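Local coordinates for nitrate regulatory protein (PDB 4AKK), which binds the leader RNA of the nasF operon in response to nitrate or nitrite and so lets transcription run past the terminator, at residues L208-G213 with R263-T268; S256-Q261 with A279-C284. All coordinates share one frame; numbering follows the deposited sequence.

Contact 1 (L208-G213 with R263-T268). With EDO (1,2-ethanediol), chain D.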
ATOM      1  N   LEU A 208       9.238 -24.201 -20.666  1.00 38.59           N
ATOM      2  CA  LEU A 208      10.654 -24.053 -20.906  1.00 32.35           C
ATOM      3  C   LEU A 208      11.439 -25.131 -20.154  1.00 33.64           C
ATOM      4  O   LEU A 208      12.216 -25.877 -20.742  1.00 35.24           O
ATOM      5  CB  LEU A 208      11.097 -22.663 -20.451  1.00 38.40           C
ATOM      6  CG  LEU A 208      12.597 -22.407 -20.457  1.00 41.10           C
ATOM      7  CD1 LEU A 208      13.143 -22.570 -21.858  1.00 47.69           C
ATOM      8  CD2 LEU A 208      12.909 -21.016 -19.903  1.00 46.89           C
ATOM      9  N   GLY A 209      11.217 -25.224 -18.849  1.00 33.52           N
ATOM     10  CA  GLY A 209      11.905 -26.202 -18.032  1.00 33.54           C
ATOM     11  C   GLY A 209      11.685 -27.633 -18.496  1.00 39.56           C
ATOM     12  O   GLY A 209      12.627 -28.419 -18.572  1.00 39.93           O
ATOM     13  N   PHE A 210      10.436 -27.982 -18.794  1.00 33.78           N
ATOM     14  CA  PHE A 210      10.125 -29.343 -19.219  1.00 39.37           C
ATOM     15  C   PHE A 210      10.633 -29.617 -20.632  1.00 36.55           C
ATOM     16  O   PHE A 210      10.970 -30.747 -20.971  1.00 38.69           O
ATOM     17  CB  PHE A 210       8.618 -29.631 -19.118  1.00 32.92           C
ATOM     18  CG  PHE A 210       8.120 -29.775 -17.698  1.00 35.24           C
ATOM     19  CD1 PHE A 210       8.624 -30.766 -16.865  1.00 35.76           C
ATOM     20  CD2 PHE A 210       7.139 -28.924 -17.199  1.00 32.99           C
ATOM     21  CE1 PHE A 210       8.162 -30.900 -15.555  1.00 36.40           C
ATOM     22  CE2 PHE A 210       6.668 -29.058 -15.899  1.00 32.04           C
ATOM     23  CZ  PHE A 210       7.187 -30.041 -15.073  1.00 33.39           C
ATOM     24  N   ALA A 211      10.686 -28.583 -21.459  1.00 36.13           N
ATOM     25  CA  ALA A 211      11.197 -28.749 -22.805  1.00 38.25           C
ATOM     26  C   ALA A 211      12.708 -29.012 -22.777  1.00 45.39           C
ATOM     27  O   ALA A 211      13.224 -29.792 -23.586  1.00 43.39           O
ATOM     28  CB  ALA A 211      10.868 -27.541 -23.660  1.00 38.22           C
ATOM     29  N   ARG A 212      13.407 -28.374 -21.840  1.00 37.83           N
ATOM     30  CA  ARG A 212      14.848 -28.559 -21.685  1.00 38.63           C
ATOM     31  C   ARG A 212      15.184 -29.888 -21.034  1.00 40.07           C
ATOM     32  O   ARG A 212      16.284 -30.399 -21.196  1.00 47.37           O
ATOM     33  CB  ARG A 212      15.444 -27.458 -20.799  1.00 42.78           C
ATOM     34  CG  ARG A 212      15.507 -26.090 -21.431  1.00 42.76           C
ATOM     35  CD  ARG A 212      15.880 -25.028 -20.395  1.00 47.28           C
ATOM     36  NE  ARG A 212      16.095 -23.732 -21.030  1.00 48.61           N
ATOM     37  CZ  ARG A 212      16.263 -22.590 -20.377  1.00 47.22           C
ATOM     38  NH1 ARG A 212      16.231 -22.570 -19.052  1.00 44.40           N
ATOM     39  NH2 ARG A 212      16.460 -21.464 -21.056  1.00 44.70           N
ATOM     40  N   GLY A 213      14.247 -30.427 -20.264  1.00 40.20           N
ATOM     41  CA  GLY A 213      14.528 -31.605 -19.467  1.00 42.78           C
ATOM     42  C   GLY A 213      15.240 -31.244 -18.170  1.00 49.45           C
ATOM     43  O   GLY A 213      15.757 -32.119 -17.468  1.00 49.10           O
ATOM     44  N   ARG A 263       3.962 -29.457 -10.912  1.00 38.01           N
ATOM     45  CA  ARG A 263       4.641 -28.406 -10.158  1.00 34.79           C
ATOM     46  C   ARG A 263       5.641 -29.046  -9.200  1.00 34.57           C
ATOM     47  O   ARG A 263       6.791 -28.613  -9.092  1.00 35.33           O
ATOM     48  CB  ARG A 263       3.641 -27.553  -9.379  1.00 30.73           C
ATOM     49  CG  ARG A 263       2.838 -26.549 -10.206  1.00 30.51           C
ATOM     50  CD  ARG A 263       1.801 -25.900  -9.293  1.00 31.40           C
ATOM     51  NE  ARG A 263       1.106 -24.772  -9.899  1.00 33.92           N
ATOM     52  CZ  ARG A 263       0.139 -24.086  -9.294  1.00 36.50           C
ATOM     53  NH1 ARG A 263      -0.246 -24.417  -8.067  1.00 39.55           N
ATOM     54  NH2 ARG A 263      -0.448 -23.069  -9.913  1.00 37.89           N
ATOM     55  N   ARG A 264       5.198 -30.095  -8.522  1.00 35.26           N
ATOM     56  CA  ARG A 264       6.047 -30.784  -7.564  1.00 40.33           C
ATOM     57  C   ARG A 264       7.263 -31.403  -8.236  1.00 42.95           C
ATOM     58  O   ARG A 264       8.374 -31.368  -7.693  1.00 44.02           O
ATOM     59  CB  ARG A 264       5.259 -31.842  -6.793  1.00 39.50           C
ATOM     60  CG  ARG A 264       6.132 -32.614  -5.833  1.00 52.63           C
ATOM     61  CD  ARG A 264       5.331 -33.534  -4.926  1.00 63.61           C
ATOM     62  NE  ARG A 264       6.197 -34.566  -4.363  1.00 80.68           N
ATOM     63  CZ  ARG A 264       7.177 -34.333  -3.493  1.00 85.44           C
ATOM     64  NH1 ARG A 264       7.422 -33.096  -3.076  1.00 79.55           N
ATOM     65  NH2 ARG A 264       7.917 -35.339  -3.042  1.00 86.04           N
ATOM     66  N   VAL A 265       7.063 -31.960  -9.427  1.00 40.25           N
ATOM     67  CA  VAL A 265       8.185 -32.505 -10.190  1.00 34.24           C
ATOM     68  C   VAL A 265       9.209 -31.414 -10.526  1.00 41.32           C
ATOM     69  O   VAL A 265      10.408 -31.567 -10.283  1.00 36.42           O
ATOM     70  CB  VAL A 265       7.713 -33.201 -11.501  1.00 38.12           C
ATOM     71  CG1 VAL A 265       8.898 -33.499 -12.407  1.00 36.46           C
ATOM     72  CG2 VAL A 265       6.932 -34.476 -11.187  1.00 39.84           C
ATOM     73  N   ALA A 266       8.727 -30.318 -11.102  1.00 36.04           N
ATOM     74  CA  ALA A 266       9.602 -29.222 -11.492  1.00 38.30           C
ATOM     75  C   ALA A 266      10.411 -28.689 -10.305  1.00 36.54           C
ATOM     76  O   ALA A 266      11.566 -28.283 -10.465  1.00 40.45           O
ATOM     77  CB  ALA A 266       8.794 -28.099 -12.136  1.00 37.82           C
ATOM     78  N   CYS A 267       9.817 -28.704  -9.115  1.00 36.13           N
ATOM     79  CA  CYS A 267      10.501 -28.163  -7.941  1.00 45.20           C
ATOM     80  C   CYS A 267      11.408 -29.165  -7.236  1.00 52.88           C
ATOM     81  O   CYS A 267      12.265 -28.783  -6.440  1.00 54.39           O
ATOM     82  CB  CYS A 267       9.497 -27.568  -6.956  1.00 45.51           C
ATOM     83  SG  CYS A 267       8.775 -26.022  -7.551  1.00 56.62           S
ATOM     84  N   THR A 268      11.225 -30.444  -7.539  1.00 49.94           N
ATOM     85  CA  THR A 268      11.961 -31.494  -6.849  1.00 54.73           C
ATOM     86  C   THR A 268      12.999 -32.161  -7.744  1.00 58.35           C
ATOM     87  O   THR A 268      14.156 -31.746  -7.791  1.00 66.22           O
ATOM     88  CB  THR A 268      11.008 -32.575  -6.315  1.00 59.87           C
ATOM     89  OG1 THR A 268      10.048 -31.973  -5.437  1.00 65.73           O
ATOM     90  CG2 THR A 268      11.786 -33.646  -5.559  1.00 67.53           C
TER
HETATM   91  C1  EDO D1393      16.798 -28.812  -8.885  1.00 57.99           C
HETATM   92  O1  EDO D1393      15.528 -29.267  -9.376  1.00 61.48           O
HETATM   93  C2  EDO D1393      16.788 -27.292  -8.760  1.00 51.76           C
HETATM   94  O2  EDO D1393      16.885 -26.675 -10.049  1.00 51.13           O
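F210, V265 and A266 make this buried meeting of two helix ends, with the phenyl ring of F210 as the one group of 208-213 that crosses to 263-268. L208, two residues before it, stays on its own helix, where CD1 lies over one face of the R212 guanidinium, off its centre; R212 NH2 makes a salt bridge with E153. With CG anti to the carbonyl carbon (chi1 -72°), the ring of F210 extends so that CE1 and CZ, at its far end, do the touching. CE1 lies 4.1 Å from V265 CG1, a methyl set at the ring edge near the ring plane, while CZ is 3.9 Å from A266 CB, which approaches obliquely. No hydrogen bond joins the segments; the contact is purely apolar. After R212 the helix stops at G213, whose positive phi (81°) is a backbone shape that suits glycine.

The partner helix also ends here. T268 OG1 donates a hydrogen bond to R264 O at 2.9 Å, the donor lying 25° out of the carbonyl plane, and T268 O takes a hydrogen bond from O1 of an ethanediol, probably a crystallisation additive, at 3.2 Å. The carbonyl of C267 is held by R220 and Q390, the latter in the range of the ANTAR domain. Within the helical NIT domain, the contact joins the C-terminal ends of helices 180-212 and 257-267; F215 meets F210 edge-to-face and also touches A266, and helix 277-312 packs against F210 through T278.

Contact 2 (S256-Q261 with A279-C284)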
ATOM      1  N   SER A 256      -6.178 -28.228 -10.294  1.00 46.19           N
ATOM      2  CA  SER A 256      -5.832 -29.337 -11.185  1.00 40.06           C
ATOM      3  C   SER A 256      -4.797 -30.244 -10.549  1.00 44.87           C
ATOM      4  O   SER A 256      -3.699 -29.802 -10.200  1.00 41.38           O
ATOM      5  CB  SER A 256      -5.272 -28.812 -12.506  1.00 41.93           C
ATOM      6  OG  SER A 256      -4.560 -29.831 -13.199  1.00 42.35           O
ATOM      7  N   LEU A 257      -5.143 -31.517 -10.417  1.00 40.97           N
ATOM      8  CA  LEU A 257      -4.229 -32.513  -9.861  1.00 46.43           C
ATOM      9  C   LEU A 257      -2.997 -32.701 -10.765  1.00 42.15           C
ATOM     10  O   LEU A 257      -1.857 -32.848 -10.294  1.00 38.67           O
ATOM     11  CB  LEU A 257      -4.978 -33.842  -9.678  1.00 45.71           C
ATOM     12  CG  LEU A 257      -4.381 -34.900  -8.750  1.00 49.89           C
ATOM     13  CD1 LEU A 257      -3.557 -35.880  -9.536  1.00 53.45           C
ATOM     14  CD2 LEU A 257      -3.543 -34.252  -7.647  1.00 44.85           C
ATOM     15  N   GLU A 258      -3.226 -32.695 -12.070  1.00 42.92           N
ATOM     16  CA  GLU A 258      -2.122 -32.880 -12.999  1.00 40.96           C
ATOM     17  C   GLU A 258      -1.125 -31.720 -12.894  1.00 38.04           C
ATOM     18  O   GLU A 258       0.071 -31.944 -12.765  1.00 37.67           O
ATOM     19  CB  GLU A 258      -2.622 -33.034 -14.435  1.00 42.05           C
ATOM     20  CG  GLU A 258      -1.522 -33.438 -15.403  1.00 46.39           C
ATOM     21  CD  GLU A 258      -2.035 -33.689 -16.810  1.00 52.00           C
ATOM     22  OE1 GLU A 258      -3.129 -33.190 -17.140  1.00 50.89           O
ATOM     23  OE2 GLU A 258      -1.334 -34.376 -17.585  1.00 51.69           O
ATOM     24  N   ILE A 259      -1.623 -30.487 -12.935  1.00 38.77           N
ATOM     25  CA  ILE A 259      -0.758 -29.318 -12.745  1.00 39.44           C
ATOM     26  C   ILE A 259      -0.037 -29.358 -11.397  1.00 35.74           C
ATOM     27  O   ILE A 259       1.152 -29.068 -11.308  1.00 35.55           O
ATOM     28  CB  ILE A 259      -1.533 -28.002 -12.879  1.00 33.52           C
ATOM     29  CG1 ILE A 259      -1.995 -27.830 -14.331  1.00 31.34           C
ATOM     30  CG2 ILE A 259      -0.652 -26.826 -12.432  1.00 35.60           C
ATOM     31  CD1 ILE A 259      -2.935 -26.657 -14.580  1.00 31.20           C
ATOM     32  N   GLU A 260      -0.755 -29.731 -10.348  1.00 38.87           N
ATOM     33  CA  GLU A 260      -0.143 -29.814  -9.036  1.00 41.78           C
ATOM     34  C   GLU A 260       0.995 -30.828  -8.980  1.00 37.08           C
ATOM     35  O   GLU A 260       2.036 -30.567  -8.377  1.00 42.37           O
ATOM     36  CB  GLU A 260      -1.195 -30.089  -7.960  1.00 46.09           C
ATOM     37  CG  GLU A 260      -1.844 -28.818  -7.426  1.00 47.82           C
ATOM     38  CD  GLU A 260      -3.095 -29.089  -6.603  1.00 56.39           C
ATOM     39  OE1 GLU A 260      -3.410 -30.276  -6.361  1.00 52.37           O
ATOM     40  OE2 GLU A 260      -3.766 -28.111  -6.202  1.00 55.97           O
ATOM     41  N   GLN A 261       0.806 -31.976  -9.619  1.00 39.89           N
ATOM     42  CA  GLN A 261       1.856 -32.996  -9.659  1.00 45.74           C
ATOM     43  C   GLN A 261       3.065 -32.532 -10.454  1.00 37.35           C
ATOM     44  O   GLN A 261       4.214 -32.773 -10.071  1.00 31.90           O
ATOM     45  CB  GLN A 261       1.332 -34.285 -10.285  1.00 40.36           C
ATOM     46  CG  GLN A 261       0.201 -34.932  -9.514  1.00 44.60           C
ATOM     47  CD  GLN A 261      -0.412 -36.098 -10.285  1.00 52.13           C
ATOM     48  OE1 GLN A 261      -0.528 -36.052 -11.511  1.00 53.63           O
ATOM     49  NE2 GLN A 261      -0.806 -37.145  -9.569  1.00 39.91           N
ATOM     50  N   ALA A 279       6.411 -31.413 -21.461  1.00 33.96           N
ATOM     51  CA  ALA A 279       6.237 -29.996 -21.724  1.00 36.27           C
ATOM     52  C   ALA A 279       4.880 -29.719 -22.352  1.00 38.52           C
ATOM     53  O   ALA A 279       4.169 -28.794 -21.943  1.00 33.19           O
ATOM     54  CB  ALA A 279       7.356 -29.498 -22.637  1.00 33.46           C
ATOM     55  N   LEU A 280       4.528 -30.520 -23.356  1.00 38.36           N
ATOM     56  CA  LEU A 280       3.226 -30.424 -24.014  1.00 33.80           C
ATOM     57  C   LEU A 280       2.090 -30.749 -23.059  1.00 31.31           C
ATOM     58  O   LEU A 280       1.052 -30.085 -23.060  1.00 30.13           O
ATOM     59  CB  LEU A 280       3.169 -31.350 -25.232  1.00 34.38           C
ATOM     60  CG  LEU A 280       4.019 -30.921 -26.425  1.00 38.27           C
ATOM     61  CD1 LEU A 280       3.896 -31.947 -27.555  1.00 36.48           C
ATOM     62  CD2 LEU A 280       3.589 -29.531 -26.892  1.00 32.88           C
ATOM     63  N   ARG A 281       2.290 -31.775 -22.238  1.00 34.02           N
ATOM     64  CA  ARG A 281       1.291 -32.173 -21.256  1.00 33.42           C
ATOM     65  C   ARG A 281       1.054 -30.987 -20.309  1.00 38.77           C
ATOM     66  O   ARG A 281      -0.085 -30.624 -19.995  1.00 35.43           O
ATOM     67  CB  ARG A 281       1.801 -33.401 -20.492  1.00 39.54           C
ATOM     68  CG  ARG A 281       0.735 -34.230 -19.796  1.00 51.67           C
ATOM     69  CD  ARG A 281      -0.017 -35.122 -20.778  1.00 64.19           C
ATOM     70  NE  ARG A 281       0.869 -36.045 -21.490  1.00 66.97           N
ATOM     71  CZ  ARG A 281       0.446 -37.009 -22.308  1.00 67.57           C
ATOM     72  NH1 ARG A 281      -0.854 -37.180 -22.516  1.00 67.92           N
ATOM     73  NH2 ARG A 281       1.322 -37.803 -22.915  1.00 57.15           N
ATOM     74  N   TRP A 282       2.151 -30.372 -19.878  1.00 35.69           N
ATOM     75  CA  TRP A 282       2.101 -29.196 -19.016  1.00 35.75           C
ATOM     76  C   TRP A 282       1.368 -28.064 -19.721  1.00 30.68           C
ATOM     77  O   TRP A 282       0.408 -27.503 -19.194  1.00 33.29           O
ATOM     78  CB  TRP A 282       3.531 -28.766 -18.675  1.00 30.67           C
ATOM     79  CG  TRP A 282       3.651 -27.407 -18.035  1.00 34.39           C
ATOM     80  CD1 TRP A 282       3.945 -26.226 -18.654  1.00 30.32           C
ATOM     81  CD2 TRP A 282       3.510 -27.105 -16.645  1.00 30.46           C
ATOM     82  NE1 TRP A 282       3.990 -25.206 -17.737  1.00 33.02           N
ATOM     83  CE2 TRP A 282       3.728 -25.720 -16.495  1.00 33.36           C
ATOM     84  CE3 TRP A 282       3.227 -27.874 -15.510  1.00 31.87           C
ATOM     85  CZ2 TRP A 282       3.668 -25.087 -15.258  1.00 33.34           C
ATOM     86  CZ3 TRP A 282       3.164 -27.242 -14.279  1.00 39.56           C
ATOM     87  CH2 TRP A 282       3.384 -25.862 -14.164  1.00 38.68           C
ATOM     88  N   PHE A 283       1.820 -27.743 -20.924  1.00 32.20           N
ATOM     89  CA  PHE A 283       1.263 -26.623 -21.673  1.00 37.02           C
ATOM     90  C   PHE A 283      -0.251 -26.767 -21.858  1.00 34.70           C
ATOM     91  O   PHE A 283      -1.016 -25.827 -21.626  1.00 34.89           O
ATOM     92  CB  PHE A 283       1.959 -26.490 -23.039  1.00 30.58           C
ATOM     93  CG  PHE A 283       1.485 -25.305 -23.837  1.00 34.47           C
ATOM     94  CD1 PHE A 283       2.060 -24.052 -23.656  1.00 31.23           C
ATOM     95  CD2 PHE A 283       0.453 -25.436 -24.753  1.00 33.39           C
ATOM     96  CE1 PHE A 283       1.626 -22.959 -24.390  1.00 29.92           C
ATOM     97  CE2 PHE A 283       0.009 -24.345 -25.488  1.00 32.89           C
ATOM     98  CZ  PHE A 283       0.594 -23.105 -25.300  1.00 35.71           C
ATOM     99  N   CYS A 284      -0.677 -27.961 -22.256  1.00 36.30           N
ATOM    100  CA  CYS A 284      -2.082 -28.199 -22.563  1.00 35.45           C
ATOM    101  C   CYS A 284      -2.944 -28.109 -21.325  1.00 34.95           C
ATOM    102  O   CYS A 284      -3.992 -27.459 -21.344  1.00 32.85           O
ATOM    103  CB  CYS A 284      -2.272 -29.548 -23.269  1.00 34.69           C
ATOM    104  SG  CYS A 284      -1.594 -29.539 -24.962  1.00 49.45           S
TER
HETATM  105  O   HOH W   1      -2.424 -32.263 -20.185  1.00 45.35           O
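W282, E258 and I259 have the most surface buried where the start of helix 257-267 passes helix 277-312. The indole leaves its helix with CG anti to the backbone N (chi1 168°), which carries the six-membered ring across to I259. There CZ3 lies 4.0 Å from I259 O, an oxygen at the ring edge near its plane, and 4.3 Å from the I259 CG2 methyl. At the other end of the indole, NE1 is hydrogen-bonded to R203 O, which helps fix the ring's rotation.

E258, extended beyond CG, runs at about a right angle to R281. Its OE2 comes nominally within 3.0 Å of R281 CG, a short distance of doubtful value. E258 OE2 stays 4.8 Å from R281 NE, so no salt bridge forms between them; R281 NH2 pairs with E277 instead. A water bridges the helices, donating to E258 OE1 at 3.3 Å and to R281 O at 2.9 Å. S256 OG, at the N-cap, accepts a nearly straight bond (170°) from I259 N, tying down this first turn. The contact thus joins two helices of the all-helical NIT domain, with helix 180-212 (E202 on I259) and helix 56-85 (I82 on F283) alongside.

How the contacts relate
Both contacts use helix 257-267, contact 2 its N-terminal start and contact 1 its C-terminal end, and their centres are about 10 Å apart. The partners differ, helix 180-212 in one and helix 277-312 in the other, but these also touch: F210 CE2 is 3.7 Å from W282 CE3, and F210 CB is 3.5 Å from A279 CA. The three helices thus meet round F210 and W282, with helix 257-267 adding aliphatic groups. Contact 1 is buried and apolar across its segments. Contact 2 is only partly buried: its inner part, I259 with W282, continues that apolar layer, whereas E258 and R281 form a more exposed polar margin where water mediates.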